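Local coordinates for flavin reductase domain protein (Arthrobacter sp., PDB 2QCK), which probably binds FMN and may reduce flavins as an oxidoreductase of the flavin reductase-like family, at residues Ile26-Thr39 with Leu85-Glu97. Sequence-based numbering, arbitrary orientation. Where two conformers were deposited one is given.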
loop_
_atom_site.group_PDB
_atom_site.type_symbol
_atom_site.label_atom_id
_atom_site.label_comp_id
_atom_site.label_asym_id
_atom_site.label_seq_id
_atom_site.Cartn_x
_atom_site.Cartn_y
_atom_site.Cartn_z
ATOM N N ILE A 26 1.601 0.426 12.082
ATOM C CA ILE A 26 0.513 0.486 13.057
ATOM C C ILE A 26 -0.011 1.915 13.196
ATOM O O ILE A 26 0.781 2.898 13.287
ATOM C CB ILE A 26 0.881 -0.048 14.477
ATOM C CG1 ILE A 26 1.280 -1.531 14.406
ATOM C CG2 ILE A 26 -0.323 0.176 15.365
ATOM C CD1 ILE A 26 2.121 -2.058 15.575
ATOM N N ILE A 27 -1.342 2.033 13.170
ATOM C CA ILE A 27 -2.038 3.332 13.288
ATOM C C ILE A 27 -2.548 3.414 14.698
ATOM O O ILE A 27 -3.068 2.437 15.190
ATOM C CB ILE A 27 -3.233 3.428 12.318
ATOM C CG1 ILE A 27 -2.731 3.390 10.888
ATOM C CG2 ILE A 27 -4.095 4.728 12.569
ATOM C CD1 ILE A 27 -2.167 4.705 10.402
ATOM N N THR A 28 -2.399 4.579 15.319
ATOM C CA THR A 28 -2.875 4.789 16.715
ATOM C C THR A 28 -3.777 6.021 16.729
ATOM O O THR A 28 -3.607 6.916 15.916
ATOM C CB THR A 28 -1.730 4.982 17.654
ATOM O OG1 THR A 28 -0.908 6.100 17.177
ATOM C CG2 THR A 28 -0.958 3.648 17.772
ATOM N N VAL A 29 -4.806 6.021 17.578
ATOM C CA VAL A 29 -5.658 7.174 17.720
ATOM C C VAL A 29 -6.125 7.198 19.151
ATOM O O VAL A 29 -6.281 6.149 19.777
ATOM C CB VAL A 29 -6.825 7.143 16.754
ATOM C CG1 VAL A 29 -7.631 5.866 16.891
ATOM C CG2 VAL A 29 -7.696 8.398 16.912
ATOM N N ASN A 30 -6.273 8.398 19.670
ATOM C CA ASN A 30 -6.802 8.635 21.032
ATOM C C ASN A 30 -8.225 9.189 20.934
ATOM O O ASN A 30 -8.451 10.390 20.645
ATOM C CB ASN A 30 -5.861 9.618 21.729
ATOM C CG ASN A 30 -6.181 9.804 23.198
ATOM O OD1 ASN A 30 -7.251 9.427 23.688
ATOM N ND2 ASN A 30 -5.239 10.394 23.911
ATOM N N TYR A 31 -9.182 8.307 21.173
ATOM C CA TYR A 31 -10.578 8.641 21.069
ATOM C C TYR A 31 -11.089 9.090 22.429
ATOM O O TYR A 31 -11.435 8.278 23.283
ATOM C CB TYR A 31 -11.352 7.425 20.601
ATOM C CG TYR A 31 -12.789 7.660 20.235
ATOM C CD1 TYR A 31 -13.261 8.918 19.849
ATOM C CD2 TYR A 31 -13.673 6.597 20.234
ATOM C CE1 TYR A 31 -14.591 9.097 19.518
ATOM C CE2 TYR A 31 -14.977 6.754 19.885
ATOM C CZ TYR A 31 -15.449 7.995 19.527
ATOM O OH TYR A 31 -16.785 8.107 19.189
ATOM N N ASN A 32 -11.101 10.397 22.614
ATOM C CA ASN A 32 -11.633 10.998 23.806
ATOM C C ASN A 32 -11.116 10.335 25.039
ATOM O O ASN A 32 -11.876 10.008 25.940
ATOM C CB ASN A 32 -13.168 10.996 23.750
ATOM C CG ASN A 32 -13.710 12.310 23.234
ATOM O OD1 ASN A 32 -14.208 12.385 22.101
ATOM N ND2 ASN A 32 -13.556 13.379 24.037
ATOM N N GLY A 33 -9.804 10.116 25.066
ATOM C CA GLY A 33 -9.144 9.603 26.247
ATOM C C GLY A 33 -8.704 8.157 26.226
ATOM O O GLY A 33 -7.881 7.777 27.041
ATOM N N THR A 34 -9.260 7.339 25.340
ATOM C CA THR A 34 -8.928 5.917 25.319
ATOM C C THR A 34 -8.106 5.675 24.067
ATOM O O THR A 34 -8.515 6.114 23.029
ATOM C CB THR A 34 -10.205 5.070 25.286
ATOM O OG1 THR A 34 -10.924 5.233 26.511
ATOM C CG2 THR A 34 -9.873 3.628 25.152
ATOM N N PRO A 35 -6.934 5.025 24.178
ATOM C CA PRO A 35 -6.128 4.730 23.005
ATOM C C PRO A 35 -6.673 3.578 22.193
ATOM O O PRO A 35 -7.109 2.572 22.738
ATOM C CB PRO A 35 -4.768 4.351 23.579
ATOM C CG PRO A 35 -5.058 3.794 24.927
ATOM C CD PRO A 35 -6.275 4.567 25.418
ATOM N N TYR A 36 -6.653 3.751 20.888
ATOM C CA TYR A 36 -7.001 2.710 19.947
ATOM C C TYR A 36 -5.868 2.617 18.960
ATOM O O TYR A 36 -5.173 3.599 18.733
ATOM C CB TYR A 36 -8.250 3.081 19.185
ATOM C CG TYR A 36 -9.501 2.984 19.983
ATOM C CD1 TYR A 36 -9.847 3.976 20.860
ATOM C CD2 TYR A 36 -10.334 1.905 19.849
ATOM C CE1 TYR A 36 -10.992 3.908 21.599
ATOM C CE2 TYR A 36 -11.481 1.823 20.565
ATOM C CZ TYR A 36 -11.804 2.819 21.448
ATOM O OH TYR A 36 -12.967 2.723 22.180
ATOM N N GLY A 37 -5.701 1.454 18.331
ATOM C CA GLY A 37 -4.682 1.326 17.285
ATOM C C GLY A 37 -4.796 0.003 16.591
ATOM O O GLY A 37 -5.414 -0.910 17.101
ATOM N N PHE A 38 -4.199 -0.116 15.416
ATOM C CA PHE A 38 -4.367 -1.342 14.676
ATOM C C PHE A 38 -3.250 -1.503 13.642
ATOM O O PHE A 38 -2.722 -0.528 13.132
ATOM C CB PHE A 38 -5.769 -1.354 14.038
ATOM C CG PHE A 38 -6.064 -0.139 13.217
ATOM C CD1 PHE A 38 -6.526 1.050 13.817
ATOM C CD2 PHE A 38 -5.824 -0.141 11.862
ATOM C CE1 PHE A 38 -6.776 2.194 13.069
ATOM C CE2 PHE A 38 -6.051 1.002 11.110
ATOM C CZ PHE A 38 -6.561 2.168 11.733
ATOM N N THR A 39 -2.863 -2.745 13.391
ATOM C CA THR A 39 -1.862 -3.080 12.395
ATOM C C THR A 39 -2.517 -2.855 11.058
ATOM O O THR A 39 -3.676 -3.160 10.900
ATOM C CB THR A 39 -1.394 -4.567 12.597
ATOM O OG1 THR A 39 -0.742 -4.643 13.855
ATOM C CG2 THR A 39 -0.407 -5.108 11.512
ATOM N N LEU A 85 4.747 -6.750 18.217
ATOM C CA LEU A 85 3.892 -5.598 18.329
ATOM C C LEU A 85 2.883 -5.596 17.192
ATOM O O LEU A 85 1.675 -5.372 17.438
ATOM C CB LEU A 85 4.756 -4.344 18.301
ATOM C CG LEU A 85 4.178 -2.993 18.656
ATOM C CD1 LEU A 85 3.904 -2.841 20.168
ATOM C CD2 LEU A 85 5.195 -1.970 18.092
ATOM N N ALA A 86 3.358 -5.905 15.980
ATOM C CA ALA A 86 2.474 -6.152 14.829
ATOM C C ALA A 86 1.374 -7.173 15.129
ATOM O O ALA A 86 0.213 -6.916 14.862
ATOM C CB ALA A 86 3.249 -6.561 13.555
ATOM N N ASP A 87 1.727 -8.318 15.685
ATOM C CA ASP A 87 0.760 -9.345 16.011
ATOM C C ASP A 87 -0.238 -8.900 17.114
ATOM O O ASP A 87 -1.442 -9.156 17.004
ATOM C CB ASP A 87 1.528 -10.593 16.415
ATOM C CG ASP A 87 0.675 -11.831 16.442
ATOM O OD1 ASP A 87 0.204 -12.285 15.365
ATOM O OD2 ASP A 87 0.511 -12.392 17.536
ATOM N N ARG A 88 0.292 -8.274 18.170
ATOM C CA ARG A 88 -0.499 -7.583 19.226
ATOM C C ARG A 88 -1.620 -6.740 18.649
ATOM O O ARG A 88 -2.759 -6.803 19.088
ATOM C CB ARG A 88 0.385 -6.609 20.028
ATOM C CG ARG A 88 0.688 -6.985 21.460
ATOM C CD ARG A 88 1.742 -6.005 22.043
ATOM N NE ARG A 88 2.677 -6.659 22.950
ATOM C CZ ARG A 88 3.937 -6.291 23.160
ATOM N NH1 ARG A 88 4.483 -5.267 22.525
ATOM N NH2 ARG A 88 4.672 -6.980 24.009
ATOM N N PHE A 89 -1.249 -5.911 17.681
ATOM C CA PHE A 89 -2.127 -4.894 17.127
ATOM C C PHE A 89 -3.029 -5.400 15.995
ATOM O O PHE A 89 -3.804 -4.616 15.405
ATOM C CB PHE A 89 -1.265 -3.691 16.739
ATOM C CG PHE A 89 -1.055 -2.742 17.884
ATOM C CD1 PHE A 89 -0.037 -2.933 18.810
ATOM C CD2 PHE A 89 -1.941 -1.703 18.086
ATOM C CE1 PHE A 89 0.134 -2.080 19.860
ATOM C CE2 PHE A 89 -1.786 -0.856 19.162
ATOM C CZ PHE A 89 -0.736 -1.040 20.051
ATOM N N ALA A 90 -2.935 -6.706 15.712
ATOM C CA ALA A 90 -3.784 -7.362 14.724
ATOM C C ALA A 90 -4.820 -8.252 15.393
ATOM O O ALA A 90 -5.764 -8.670 14.727
ATOM C CB ALA A 90 -2.918 -8.187 13.690
ATOM N N ARG A 91 -4.629 -8.560 16.671
ATOM C CA ARG A 91 -5.484 -9.493 17.409
ATOM C C ARG A 91 -6.414 -8.755 18.365
ATOM O O ARG A 91 -6.300 -7.546 18.554
ATOM C CB ARG A 91 -4.647 -10.542 18.151
ATOM C CG ARG A 91 -3.940 -11.466 17.179
ATOM C CD ARG A 91 -3.085 -12.527 17.832
ATOM N NE ARG A 91 -2.357 -13.311 16.814
ATOM C CZ ARG A 91 -2.868 -14.295 16.060
ATOM N NH1 ARG A 91 -4.117 -14.716 16.191
ATOM N NH2 ARG A 91 -2.097 -14.897 15.167
ATOM N N THR A 92 -7.345 -9.490 18.946
ATOM C CA THR A 92 -8.414 -8.882 19.668
ATOM C C THR A 92 -8.089 -8.569 21.118
ATOM O O THR A 92 -8.927 -7.985 21.788
ATOM C CB THR A 92 -9.603 -9.809 19.695
ATOM O OG1 THR A 92 -9.165 -11.021 20.285
ATOM C CG2 THR A 92 -10.138 -10.045 18.288
ATOM N N LYS A 93 -6.929 -8.943 21.643
ATOM C CA LYS A 93 -6.663 -8.715 23.068
ATOM C C LYS A 93 -6.469 -7.201 23.303
ATOM O O LYS A 93 -6.383 -6.434 22.359
ATOM C CB LYS A 93 -5.454 -9.546 23.529
ATOM C CG LYS A 93 -5.294 -9.727 25.058
ATOM N N ASN A 94 -6.461 -6.748 24.546
ATOM C CA ASN A 94 -6.246 -5.325 24.813
ATOM C C ASN A 94 -4.865 -4.914 24.313
ATOM O O ASN A 94 -3.838 -5.370 24.817
ATOM C CB ASN A 94 -6.358 -5.068 26.302
ATOM C CG ASN A 94 -6.326 -3.609 26.636
ATOM O OD1 ASN A 94 -5.722 -2.803 25.938
ATOM N ND2 ASN A 94 -6.982 -3.261 27.712
ATOM N N ARG A 95 -4.843 -4.078 23.285
ATOM C CA ARG A 95 -3.611 -3.766 22.581
ATOM C C ARG A 95 -2.670 -2.839 23.346
ATOM O O ARG A 95 -1.477 -2.791 23.055
ATOM C CB ARG A 95 -3.959 -3.166 21.257
ATOM C CG ARG A 95 -4.678 -4.176 20.387
ATOM C CD ARG A 95 -5.114 -3.649 19.045
ATOM N NE ARG A 95 -5.731 -4.749 18.297
ATOM C CZ ARG A 95 -6.558 -4.615 17.260
ATOM N NH1 ARG A 95 -6.831 -3.435 16.755
ATOM N NH2 ARG A 95 -7.066 -5.685 16.677
ATOM N N PHE A 96 -3.210 -2.102 24.309
ATOM C CA PHE A 96 -2.424 -1.109 25.040
ATOM C C PHE A 96 -2.082 -1.553 26.437
ATOM O O PHE A 96 -1.501 -0.780 27.188
ATOM C CB PHE A 96 -3.152 0.252 25.009
ATOM C CG PHE A 96 -3.134 0.879 23.642
ATOM C CD1 PHE A 96 -2.048 1.675 23.240
ATOM C CD2 PHE A 96 -4.143 0.610 22.732
ATOM C CE1 PHE A 96 -1.989 2.236 21.973
ATOM C CE2 PHE A 96 -4.097 1.151 21.479
ATOM C CZ PHE A 96 -3.014 1.969 21.089
ATOM N N GLU A 97 -2.402 -2.801 26.774
ATOM C CA GLU A 97 -1.972 -3.388 28.050
ATOM C C GLU A 97 -0.472 -3.708 27.976
ATOM O O GLU A 97 -0.062 -4.502 27.138
ATOM C CB GLU A 97 -2.778 -4.657 28.304
ATOM C CG GLU A 97 -2.330 -5.514 29.467
ATOM C CD GLU A 97 -3.362 -6.588 29.788
ATOM O OE1 GLU A 97 -3.977 -7.147 28.845
ATOM O OE2 GLU A 97 -3.576 -6.873 30.982
#
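T39 bonds twice to the chain around the end of helix 83-88, to A86 O in its last turn and to F89 O just beyond it. Its OG1 donates to A86 O at 2.7 Å, in the carbonyl plane and on a lone pair, while its backbone N reaches F89 O at 2.9 Å from above that carbonyl's plane. A chi1 of -65° sets OG1 beside the backbone N, which lets the hydroxyl turn to the same piece of chain as the N-H. Two residues earlier in the strand, R95 NH1 donates to G37 O (2.9 Å, 155° at the hydrogen), the acceptor lying near the guanidinium plane. R91 O takes bonds from both NE and NH2, and with G37 O it fixes how the group is turned; F89 O lies over one guanidinium face.

Beyond these bonds, the F89 ring puts CD2 3.7 Å from I26 CG2 and its edge against G37, whose lack of a side chain lets both F89 and F96 come close to the strand. P35 covers one face of F96 in a CH-pi contact, CB standing 3.6 Å from the ring centroid and almost on its normal; F89 CZ lies over the opposite face, toward its rim. I26 CD1 packs on L85 CG, and L111 adjoins both residues.

The arrangement is a beta-hairpin, closed by a type I' turn at Y31-T34, with one face covered by a helix end and the loop after it, consistent with the FMN-binding split barrel of this family.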